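PDB 1ZNP: hypothetical protein Atu3615 from Agrobacterium tumefaciens str. C58, which is of unknown function but belongs to the cupin superfamily and folds as a beta barrel of the kind that family shares. Local coordinates for residues P91-L94 with R98-V101; E63-H66 with P72-L75; Q8-E13 with F117-C122; Q27-K32 with G38-I43. All coordinates share one frame; numbering follows the deposited sequence.

Contact 1 of 4, residues P91-L94 with R98-V101; sequences PAIL and RPQV
Ile93 and Arg98 carry this contact, and they meet twice: through one hydrogen bond and through aliphatic carbon laid over a guanidinium face. The polar part comes first. Arg98 NH2 donates to the backbone carbonyl Ile93 O over 3.0 Å. The donor lies in the carbonyl plane and uses a lone pair of the oxygen. Seen from the arginine, the oxygen sits 24° out of the guanidinium plane. The N-H...O angle of 143° shows a bent bond.

The apolar part involves the same two side chains. Ile93 CG1 lies over one face of the same guanidinium, 3.2 Å from Arg98 NH2, and the two side chains cross at about a right angle. Ile93 CD1 reaches farther, to 3.3 Å from Arg98 CD, and it also packs on the proline ring, 3.4 Å from Pro99 CD. The arginine leaves its backbone directed away from the loop; a bend at its second torsion (chi2 -65°) turns the chain back, so that its end returns to Ile93.

Backbone bonding shapes the loop that presents Ile93. Ala92 is the centre of an inverse gamma turn, closed by Ile93 N to Pro91 O at 2.6 Å, and Ala92 N is also bonded to Glu97 OE1.

The loop links strand 85-89 to strand 97-103 at the surface. Arg98 pairs by backbone with Thr88 and Gly90, Pro99 with Tyr67 of strand 63-68, and Arg98 also packs on Thr86 of the second subunit.

Contact 2 of 4, residues E63-H66 with P72-L75; sequences EVWH and PIAL
Trp65 gives up the most surface here, and Leu75 covers one face of its indole. Leu75 CD1 stands 3.8 Å from the centroid of the six-membered ring, only 12° off the ring normal, which defines a CH-pi contact over the face. Its closest ring atom is Trp65 CE2, at 3.7 Å. The other methyl of the same leucine serves the five-membered ring, with Leu75 CD2 3.9 Å from Trp65 CG; CG anti to the backbone N (chi1 -169°) carries both methyls to the indole.

Ile73 comes from a different side. Its CD1 lies near the plane of the indole at the ring edge, 4.3 Å from Trp65 CZ3, a looser apolar touch. Two residues of one strand thus hold the tryptophan at a face and at an edge. The indole N-H is satisfied separately: Trp65 NE1 is bonded to Gln109 OE1, while Gln109 NE2 is bonded to Glu63 OE1.

All three touching residues are buried, and their CB atoms project toward the opposing segment although the nearest CA atoms, of Trp65 and Leu75, are 9.1 Å apart. Facing side chains on strands that are not sheet neighbours are what the interior of a cupin beta barrel presents.

Contact 3 of 4, residues Q8-E13 with F117-C122; sequences QAIIRE and FTLVGC
Phe117 meets helix 7-14 through its ring, one face of which lies beneath Ile10 CD1. That methyl is 3.9 Å from the ring centroid and 29° off the normal, so the CH-pi contact is displaced from the ring centre; the displacement is toward Phe117 CE2, which lies 3.4 Å from Ile10 CD1. The phenyl group leaves the backbone between N and the carbonyl carbon (chi1 75°), and with CB directed toward the helix this brings a ring face under the methyl.

Thr118 turns away from the helix, as strand alternation requires, and its OG1 is bonded to Ala71 O and Ser113 OG. Leu119 faces the helix again. It takes the other branch of the same isoleucine, with Leu119 CG 4.1 Å from Ile10 CG2. Beyond it, Val120 packs on Trp65 and Ile73, and the strand leaves the helix behind.

Within residues 8-13, Ile10 alone touches residues 117-122, its two branches divided between alternate strand positions. Met5, Leu16 and Leu46 also pack on Ile10. Helix 7-14 lies against the outer side of the sheet, over strand 117-124 and its neighbour 41-48, with strand 63-68 bordering 117-124 on the other flank.

Contact 4 of 4, residues Q27-K32 with G38-I43; sequences QTFRDK and GHSTAI
Thr28 and Phe29 both meet Ala42, and two backbone bonds fix that meeting: Thr28 N donates to Ala42 O at 3.2 Å, and Ala42 N donates to Phe29 O at 3.1 Å. A third backbone bond, Asp31 N to Ser40 O at 3.1 Å, extends the pairing beyond the strand. Side chains pair on the face that carries Gln27, Arg30, Thr41 and Ile43. Arg30 and Thr41 run side by side, and a bend at chi3 of the arginine (-63°) turns one guanidinium face over Thr41 CG2, which lies 3.3 Å from Arg30 NH2. The side chains of Ile43 and Gln27 cross at a slant, Ile43 CD1 3.7 Å from Gln27 CG.

These segments form the end of an antiparallel beta hairpin, strands 24-30 and 41-48; segments 27-30 and 41-43 run at 170°. Gln27 pairs with Ile43 but Phe29 pairs with Ala42, and this shift of one residue is a beta bulge.

A water donates to Asp31 OD1 at 2.7 Å and is also bonded to Ser40 OG, lying in the plane of the Phe29 ring at its edge. The ring presents a face to Asp31 N. Asp31 OD2 is bonded to Ala33 N. Arg30 is held by two carbonyls, NH2 to Arg37 O and NH1 to Phe128 O, and backbone bonds from Thr41 to Val124 and Ile43 to Cys122 join the hairpin to strand 117-124.

Overall arrangement
Contact 2 is the buried one, its centre about 6 Å from the centre of the chain, and it is wholly apolar across its segments. Contacts 1 and 4 are surface contacts, each centred about 15 Å out, and both combine polar bonds with apolar cover: a single side-chain bond in contact 1, a paired backbone in contact 4. Contact 3, partly buried, packs a helix on the outside of the sheet by methyl-ring and other aliphatic contacts. One sheet joins them all. Val101 O lies 2.9 Å from Trp65 N, linking contacts 1 and 2; strand 117-124 lies between strands 63-68 and 41-48, so contact 3 adjoins both contact 2 and contact 4.

Contact 1 of 4, residues P91-L94 with R98-V101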
loop_
_atom_site.group_PDB
_atom_site.type_symbol
_atom_site.label_atom_id
_atom_site.label_comp_id
_atom_site.label_asym_id
_atom_site.label_seq_id
_atom_site.Cartn_x
_atom_site.Cartn_y
_atom_site.Cartn_z
ATOM N N PRO A 91 -2.235 -9.191 9.849
ATOM C CA PRO A 91 -1.051 -9.847 10.392
ATOM C C PRO A 91 -0.269 -10.771 9.452
ATOM O O PRO A 91 0.844 -11.160 9.779
ATOM C CB PRO A 91 -1.619 -10.605 11.582
ATOM C CG PRO A 91 -2.921 -11.102 11.030
ATOM C CD PRO A 91 -3.465 -9.888 10.282
ATOM N N ALA A 92 -0.846 -11.135 8.308
ATOM C CA ALA A 92 -0.169 -12.034 7.365
ATOM C C ALA A 92 0.983 -11.321 6.646
ATOM O O ALA A 92 0.949 -11.062 5.441
ATOM C CB ALA A 92 -1.176 -12.587 6.353
ATOM N N ILE A 93 2.008 -11.037 7.432
ATOM C CA ILE A 93 3.196 -10.326 7.006
ATOM C C ILE A 93 3.981 -10.927 5.825
ATOM O O ILE A 93 4.733 -10.223 5.147
ATOM C CB ILE A 93 4.109 -10.137 8.250
ATOM C CG1 ILE A 93 4.751 -8.754 8.207
ATOM C CG2 ILE A 93 5.137 -11.254 8.348
ATOM C CD1 ILE A 93 3.750 -7.620 8.392
ATOM N N LEU A 94 3.797 -12.218 5.570
ATOM C CA LEU A 94 4.508 -12.882 4.477
ATOM C C LEU A 94 3.653 -12.962 3.211
ATOM O O LEU A 94 4.059 -13.564 2.212
ATOM C CB LEU A 94 4.914 -14.297 4.899
ATOM C CG LEU A 94 5.640 -14.459 6.243
ATOM C CD1 LEU A 94 5.946 -15.941 6.468
ATOM C CD2 LEU A 94 6.930 -13.631 6.266
ATOM N N ARG A 98 0.459 -5.839 6.406
ATOM C CA ARG A 98 1.192 -5.090 7.417
ATOM C C ARG A 98 0.146 -4.713 8.451
ATOM O O ARG A 98 -0.916 -4.210 8.106
ATOM C CB ARG A 98 1.857 -3.846 6.819
ATOM C CG ARG A 98 3.085 -4.164 5.933
ATOM C CD ARG A 98 4.184 -4.770 6.792
ATOM N NE ARG A 98 5.371 -5.218 6.065
ATOM C CZ ARG A 98 5.479 -6.374 5.410
ATOM N NH1 ARG A 98 6.613 -6.685 4.796
ATOM N NH2 ARG A 98 4.467 -7.222 5.369
ATOM N N PRO A 99 0.420 -4.995 9.733
ATOM C CA PRO A 99 -0.513 -4.683 10.817
ATOM C C PRO A 99 -0.445 -3.229 11.258
ATOM O O PRO A 99 -1.118 -2.823 12.192
ATOM C CB PRO A 99 -0.091 -5.648 11.923
ATOM C CG PRO A 99 1.417 -5.686 11.752
ATOM C CD PRO A 99 1.592 -5.742 10.229
ATOM N N GLN A 100 0.377 -2.448 10.579
ATOM C CA GLN A 100 0.520 -1.038 10.920
ATOM C C GLN A 100 0.650 -0.259 9.632
ATOM O O GLN A 100 1.440 -0.624 8.773
ATOM C CB GLN A 100 1.766 -0.821 11.775
ATOM C CG GLN A 100 1.841 0.543 12.408
ATOM C CD GLN A 100 3.161 0.774 13.097
ATOM O OE1 GLN A 100 4.100 1.315 12.506
ATOM N NE2 GLN A 100 3.254 0.347 14.350
ATOM N N VAL A 101 -0.152 0.790 9.489
ATOM C CA VAL A 101 -0.100 1.635 8.297
ATOM C C VAL A 101 -0.324 3.099 8.692
ATOM O O VAL A 101 -1.223 3.429 9.482
ATOM C CB VAL A 101 -1.128 1.188 7.231
ATOM C CG1 VAL A 101 -2.436 0.869 7.885
ATOM C CG2 VAL A 101 -1.327 2.280 6.208
#

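Contact 2 of 4, residues E63-H66 with P72-L75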
loop_
_atom_site.group_PDB
_atom_site.type_symbol
_atom_site.label_atom_id
_atom_site.label_comp_id
_atom_site.label_asym_id
_atom_site.label_seq_id
_atom_site.Cartn_x
_atom_site.Cartn_y
_atom_site.Cartn_z
ATOM N N GLU A 63 -2.608 9.855 11.313
ATOM C CA GLU A 63 -3.298 8.779 11.980
ATOM C C GLU A 63 -2.646 7.448 11.619
ATOM O O GLU A 63 -2.375 7.176 10.454
ATOM C CB GLU A 63 -4.770 8.775 11.578
ATOM C CG GLU A 63 -5.555 7.617 12.173
ATOM C CD GLU A 63 -7.044 7.888 12.218
ATOM O OE1 GLU A 63 -7.573 8.438 11.230
ATOM O OE2 GLU A 63 -7.677 7.540 13.240
ATOM N N VAL A 64 -2.366 6.628 12.622
ATOM C CA VAL A 64 -1.768 5.337 12.363
ATOM C C VAL A 64 -2.750 4.229 12.737
ATOM O O VAL A 64 -3.294 4.209 13.851
ATOM C CB VAL A 64 -0.481 5.145 13.172
ATOM C CG1 VAL A 64 0.091 3.755 12.906
ATOM C CG2 VAL A 64 0.517 6.248 12.826
ATOM N N TRP A 65 -2.967 3.313 11.799
ATOM C CA TRP A 65 -3.871 2.190 12.015
ATOM C C TRP A 65 -3.113 0.969 12.527
ATOM O O TRP A 65 -1.993 0.697 12.095
ATOM C CB TRP A 65 -4.607 1.842 10.715
ATOM C CG TRP A 65 -5.698 2.811 10.333
ATOM C CD1 TRP A 65 -5.565 4.147 10.082
ATOM C CD2 TRP A 65 -7.081 2.498 10.111
ATOM N NE1 TRP A 65 -6.777 4.684 9.715
ATOM C CE2 TRP A 65 -7.725 3.695 9.725
ATOM C CE3 TRP A 65 -7.838 1.320 10.200
ATOM C CZ2 TRP A 65 -9.086 3.749 9.428
ATOM C CZ3 TRP A 65 -9.194 1.374 9.905
ATOM C CH2 TRP A 65 -9.803 2.583 9.522
ATOM N N HIS A 66 -3.725 0.245 13.462
ATOM C CA HIS A 66 -3.105 -0.944 14.047
ATOM C C HIS A 66 -4.100 -2.102 14.043
ATOM O O HIS A 66 -5.226 -1.964 14.540
ATOM C CB HIS A 66 -2.667 -0.670 15.495
ATOM C CG HIS A 66 -1.847 0.575 15.660
ATOM N ND1 HIS A 66 -2.405 1.837 15.698
ATOM C CD2 HIS A 66 -0.514 0.753 15.804
ATOM C CE1 HIS A 66 -1.453 2.735 15.861
ATOM N NE2 HIS A 66 -0.296 2.103 15.930
ATOM N N PRO A 72 -8.382 -9.333 7.793
ATOM C CA PRO A 72 -7.611 -8.132 7.460
ATOM C C PRO A 72 -8.534 -7.047 6.938
ATOM O O PRO A 72 -9.729 -7.273 6.751
ATOM C CB PRO A 72 -6.626 -8.625 6.400
ATOM C CG PRO A 72 -7.337 -9.810 5.785
ATOM C CD PRO A 72 -7.938 -10.487 6.992
ATOM N N ILE A 73 -7.979 -5.871 6.700
ATOM C CA ILE A 73 -8.755 -4.754 6.202
ATOM C C ILE A 73 -8.128 -4.171 4.948
ATOM O O ILE A 73 -6.928 -4.296 4.717
ATOM C CB ILE A 73 -8.863 -3.628 7.284
ATOM C CG1 ILE A 73 -10.194 -3.743 8.029
ATOM C CG2 ILE A 73 -8.688 -2.240 6.652
ATOM C CD1 ILE A 73 -10.386 -2.693 9.107
ATOM N N ALA A 74 -8.963 -3.551 4.123
ATOM C CA ALA A 74 -8.470 -2.889 2.934
ATOM C C ALA A 74 -8.542 -1.404 3.299
ATOM O O ALA A 74 -9.628 -0.855 3.519
ATOM C CB ALA A 74 -9.345 -3.192 1.767
ATOM N N LEU A 75 -7.372 -0.779 3.408
ATOM C CA LEU A 75 -7.262 0.633 3.754
ATOM C C LEU A 75 -6.882 1.396 2.491
ATOM O O LEU A 75 -5.886 1.079 1.840
ATOM C CB LEU A 75 -6.200 0.821 4.836
ATOM C CG LEU A 75 -6.126 2.196 5.494
ATOM C CD1 LEU A 75 -7.417 2.512 6.199
ATOM C CD2 LEU A 75 -4.999 2.206 6.496
#

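Contact 3 of 4, residues Q8-E13 with F117-C122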
loop_
_atom_site.group_PDB
_atom_site.type_symbol
_atom_site.label_atom_id
_atom_site.label_comp_id
_atom_site.label_asym_id
_atom_site.label_seq_id
_atom_site.Cartn_x
_atom_site.Cartn_y
_atom_site.Cartn_z
ATOM N N GLN A 8 -20.579 -8.254 17.963
ATOM C CA GLN A 8 -21.426 -7.825 19.065
ATOM C C GLN A 8 -20.793 -8.071 20.420
ATOM O O GLN A 8 -21.040 -7.327 21.370
ATOM C CB GLN A 8 -22.794 -8.501 19.006
ATOM C CG GLN A 8 -23.859 -7.605 18.394
ATOM C CD GLN A 8 -24.097 -6.321 19.207
ATOM O OE1 GLN A 8 -24.439 -5.272 18.648
ATOM N NE2 GLN A 8 -23.930 -6.406 20.527
ATOM N N ALA A 9 -19.977 -9.111 20.522
ATOM C CA ALA A 9 -19.332 -9.392 21.790
ATOM C C ALA A 9 -18.239 -8.338 22.021
ATOM O O ALA A 9 -18.018 -7.884 23.147
ATOM C CB ALA A 9 -18.746 -10.797 21.776
ATOM N N ILE A 10 -17.574 -7.935 20.944
ATOM C CA ILE A 10 -16.516 -6.933 21.033
ATOM C C ILE A 10 -17.119 -5.585 21.372
ATOM O O ILE A 10 -16.651 -4.894 22.279
ATOM C CB ILE A 10 -15.746 -6.811 19.706
ATOM C CG1 ILE A 10 -15.021 -8.124 19.418
ATOM C CG2 ILE A 10 -14.732 -5.681 19.796
ATOM C CD1 ILE A 10 -14.450 -8.227 18.022
ATOM N N ILE A 11 -18.155 -5.218 20.622
ATOM C CA ILE A 11 -18.867 -3.959 20.820
ATOM C C ILE A 11 -19.318 -3.857 22.268
ATOM O O ILE A 11 -19.207 -2.807 22.905
ATOM C CB ILE A 11 -20.123 -3.889 19.924
ATOM C CG1 ILE A 11 -19.712 -3.656 18.471
ATOM C CG2 ILE A 11 -21.067 -2.812 20.421
ATOM C CD1 ILE A 11 -20.887 -3.559 17.520
ATOM N N ARG A 12 -19.838 -4.964 22.779
ATOM C CA ARG A 12 -20.310 -5.010 24.146
ATOM C C ARG A 12 -19.162 -4.938 25.142
ATOM O O ARG A 12 -19.193 -4.127 26.072
ATOM C CB ARG A 12 -21.134 -6.282 24.380
ATOM C CG ARG A 12 -21.385 -6.585 25.852
ATOM C CD ARG A 12 -22.002 -5.383 26.572
ATOM N NE ARG A 12 -21.915 -5.500 28.027
ATOM C CZ ARG A 12 -22.406 -4.610 28.885
ATOM N NH1 ARG A 12 -23.028 -3.524 28.440
ATOM N NH2 ARG A 12 -22.270 -4.808 30.192
ATOM N N GLU A 13 -18.145 -5.768 24.940
ATOM C CA GLU A 13 -17.017 -5.790 25.852
ATOM C C GLU A 13 -16.217 -4.503 25.919
ATOM O O GLU A 13 -15.786 -4.099 26.988
ATOM C CB GLU A 13 -16.084 -6.945 25.501
ATOM C CG GLU A 13 -14.867 -7.068 26.420
ATOM C CD GLU A 13 -15.229 -7.357 27.870
ATOM O OE1 GLU A 13 -16.365 -7.821 28.128
ATOM O OE2 GLU A 13 -14.370 -7.141 28.752
ATOM N N PHE A 117 -15.412 -9.231 10.666
ATOM C CA PHE A 117 -15.071 -8.057 11.447
ATOM C C PHE A 117 -13.575 -7.893 11.589
ATOM O O PHE A 117 -12.805 -8.832 11.408
ATOM C CB PHE A 117 -15.675 -8.131 12.853
ATOM C CG PHE A 117 -14.959 -9.087 13.767
ATOM C CD1 PHE A 117 -15.443 -10.377 13.962
ATOM C CD2 PHE A 117 -13.780 -8.711 14.402
ATOM C CE1 PHE A 117 -14.759 -11.286 14.780
ATOM C CE2 PHE A 117 -13.088 -9.612 15.218
ATOM C CZ PHE A 117 -13.584 -10.908 15.406
ATOM N N THR A 118 -13.186 -6.676 11.934
ATOM C CA THR A 118 -11.804 -6.338 12.168
ATOM C C THR A 118 -11.790 -5.313 13.296
ATOM O O THR A 118 -12.439 -4.267 13.217
ATOM C CB THR A 118 -11.118 -5.720 10.926
ATOM O OG1 THR A 118 -11.177 -6.639 9.827
ATOM C CG2 THR A 118 -9.650 -5.419 11.229
ATOM N N LEU A 119 -11.069 -5.655 14.354
ATOM C CA LEU A 119 -10.905 -4.785 15.501
ATOM C C LEU A 119 -9.554 -4.114 15.265
ATOM O O LEU A 119 -8.551 -4.790 15.068
ATOM C CB LEU A 119 -10.811 -5.610 16.789
ATOM C CG LEU A 119 -11.079 -4.941 18.141
ATOM C CD1 LEU A 119 -10.143 -5.509 19.187
ATOM C CD2 LEU A 119 -10.899 -3.442 18.043
ATOM N N VAL A 120 -9.521 -2.791 15.281
ATOM C CA VAL A 120 -8.268 -2.099 15.098
ATOM C C VAL A 120 -8.098 -1.000 16.129
ATOM O O VAL A 120 -9.007 -0.688 16.903
ATOM C CB VAL A 120 -8.166 -1.448 13.697
ATOM C CG1 VAL A 120 -8.312 -2.492 12.606
ATOM C CG2 VAL A 120 -9.236 -0.391 13.535
ATOM N N GLY A 121 -6.904 -0.423 16.124
ATOM C CA GLY A 121 -6.589 0.685 16.990
ATOM C C GLY A 121 -6.156 1.823 16.085
ATOM O O GLY A 121 -5.629 1.589 14.988
ATOM N N CYS A 122 -6.388 3.054 16.529
ATOM C CA CYS A 122 -6.005 4.227 15.762
ATOM C C CYS A 122 -5.385 5.249 16.684
ATOM O O CYS A 122 -5.969 5.621 17.700
ATOM C CB CYS A 122 -7.213 4.836 15.053
ATOM S SG CYS A 122 -7.872 3.852 13.663
#

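Contact 4 of 4, residues Q27-K32 with G38-I43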
loop_
_atom_site.group_PDB
_atom_site.type_symbol
_atom_site.label_atom_id
_atom_site.label_comp_id
_atom_site.label_asym_id
_atom_site.label_seq_id
_atom_site.Cartn_x
_atom_site.Cartn_y
_atom_site.Cartn_z
ATOM N N GLN A 27 -13.012 6.002 22.424
ATOM C CA GLN A 27 -11.740 6.677 22.650
ATOM C C GLN A 27 -11.192 6.089 23.943
ATOM O O GLN A 27 -11.893 6.019 24.951
ATOM C CB GLN A 27 -11.938 8.188 22.782
ATOM C CG GLN A 27 -10.644 8.967 22.975
ATOM C CD GLN A 27 -10.863 10.472 23.014
ATOM O OE1 GLN A 27 -11.284 11.079 22.032
ATOM N NE2 GLN A 27 -10.581 11.078 24.160
ATOM N N THR A 28 -9.941 5.653 23.906
ATOM C CA THR A 28 -9.318 5.039 25.065
ATOM C C THR A 28 -8.282 5.936 25.698
ATOM O O THR A 28 -7.793 5.645 26.778
ATOM C CB THR A 28 -8.614 3.748 24.674
ATOM O OG1 THR A 28 -7.616 4.046 23.688
ATOM C CG2 THR A 28 -9.605 2.748 24.086
ATOM N N PHE A 29 -7.941 7.029 25.034
ATOM C CA PHE A 29 -6.927 7.894 25.588
ATOM C C PHE A 29 -6.733 9.248 24.901
ATOM O O PHE A 29 -6.863 9.385 23.681
ATOM C CB PHE A 29 -5.602 7.118 25.588
ATOM C CG PHE A 29 -4.407 7.918 26.025
ATOM C CD1 PHE A 29 -4.219 8.238 27.358
ATOM C CD2 PHE A 29 -3.453 8.329 25.093
ATOM C CE1 PHE A 29 -3.103 8.956 27.763
ATOM C CE2 PHE A 29 -2.323 9.052 25.483
ATOM C CZ PHE A 29 -2.150 9.367 26.823
ATOM N N ARG A 30 -6.449 10.250 25.721
ATOM C CA ARG A 30 -6.119 11.589 25.257
ATOM C C ARG A 30 -5.066 12.046 26.272
ATOM O O ARG A 30 -5.322 12.101 27.481
ATOM C CB ARG A 30 -7.319 12.554 25.248
ATOM C CG ARG A 30 -6.900 13.942 24.703
ATOM C CD ARG A 30 -8.012 14.983 24.595
ATOM N NE ARG A 30 -9.049 14.584 23.655
ATOM C CZ ARG A 30 -8.963 14.671 22.333
ATOM N NH1 ARG A 30 -9.985 14.257 21.591
ATOM N NH2 ARG A 30 -7.883 15.188 21.749
ATOM N N ASP A 31 -3.873 12.334 25.770
ATOM C CA ASP A 31 -2.763 12.761 26.606
ATOM C C ASP A 31 -3.088 14.070 27.317
ATOM O O ASP A 31 -3.599 14.995 26.704
ATOM C CB ASP A 31 -1.520 12.926 25.728
ATOM C CG ASP A 31 -0.235 12.878 26.519
ATOM O OD1 ASP A 31 0.784 12.452 25.938
ATOM O OD2 ASP A 31 -0.238 13.272 27.711
ATOM N N LYS A 32 -2.788 14.149 28.607
ATOM C CA LYS A 32 -3.060 15.377 29.350
ATOM C C LYS A 32 -2.012 16.408 28.968
ATOM O O LYS A 32 -2.213 17.608 29.140
ATOM C CB LYS A 32 -3.009 15.139 30.860
ATOM C CG LYS A 32 -3.862 13.979 31.360
ATOM C CD LYS A 32 -5.291 14.001 30.810
ATOM C CE LYS A 32 -6.072 12.798 31.352
ATOM N NZ LYS A 32 -7.302 12.488 30.571
ATOM N N GLY A 38 -3.995 17.286 23.369
ATOM C CA GLY A 38 -3.082 16.283 23.876
ATOM C C GLY A 38 -2.035 15.935 22.827
ATOM O O GLY A 38 -2.294 16.049 21.629
ATOM N N HIS A 39 -0.844 15.532 23.260
ATOM C CA HIS A 39 0.183 15.162 22.307
ATOM C C HIS A 39 -0.390 14.099 21.371
ATOM O O HIS A 39 0.036 13.997 20.235
ATOM C CB HIS A 39 1.440 14.613 23.002
ATOM C CG HIS A 39 2.267 15.665 23.668
ATOM N ND1 HIS A 39 2.591 16.855 23.052
ATOM C CD2 HIS A 39 2.874 15.690 24.876
ATOM C CE1 HIS A 39 3.364 17.566 23.853
ATOM N NE2 HIS A 39 3.552 16.882 24.966
ATOM N N SER A 40 -1.350 13.307 21.844
ATOM C CA SER A 40 -1.952 12.298 20.981
ATOM C C SER A 40 -3.222 11.691 21.567
ATOM O O SER A 40 -3.583 11.979 22.703
ATOM C CB SER A 40 -0.955 11.173 20.718
ATOM O OG SER A 40 -0.841 10.323 21.851
ATOM N N THR A 41 -3.900 10.867 20.771
ATOM C CA THR A 41 -5.099 10.156 21.216
ATOM C C THR A 41 -5.028 8.744 20.643
ATOM O O THR A 41 -4.272 8.482 19.692
ATOM C CB THR A 41 -6.436 10.783 20.727
ATOM O OG1 THR A 41 -6.499 10.726 19.302
ATOM C CG2 THR A 41 -6.586 12.226 21.211
ATOM N N ALA A 42 -5.804 7.841 21.238
ATOM C CA ALA A 42 -5.861 6.456 20.807
ATOM C C ALA A 42 -7.337 6.084 20.780
ATOM O O ALA A 42 -8.152 6.724 21.437
ATOM C CB ALA A 42 -5.088 5.550 21.780
ATOM N N ILE A 43 -7.671 5.028 20.047
ATOM C CA ILE A 43 -9.057 4.620 19.894
ATOM C C ILE A 43 -9.174 3.142 19.522
ATOM O O ILE A 43 -8.259 2.576 18.949
ATOM C CB ILE A 43 -9.696 5.492 18.774
ATOM C CG1 ILE A 43 -10.628 6.524 19.388
ATOM C CG2 ILE A 43 -10.335 4.636 17.697
ATOM C CD1 ILE A 43 -9.991 7.904 19.532
HETATM O O HOH W 1 0.767 10.779 23.879
#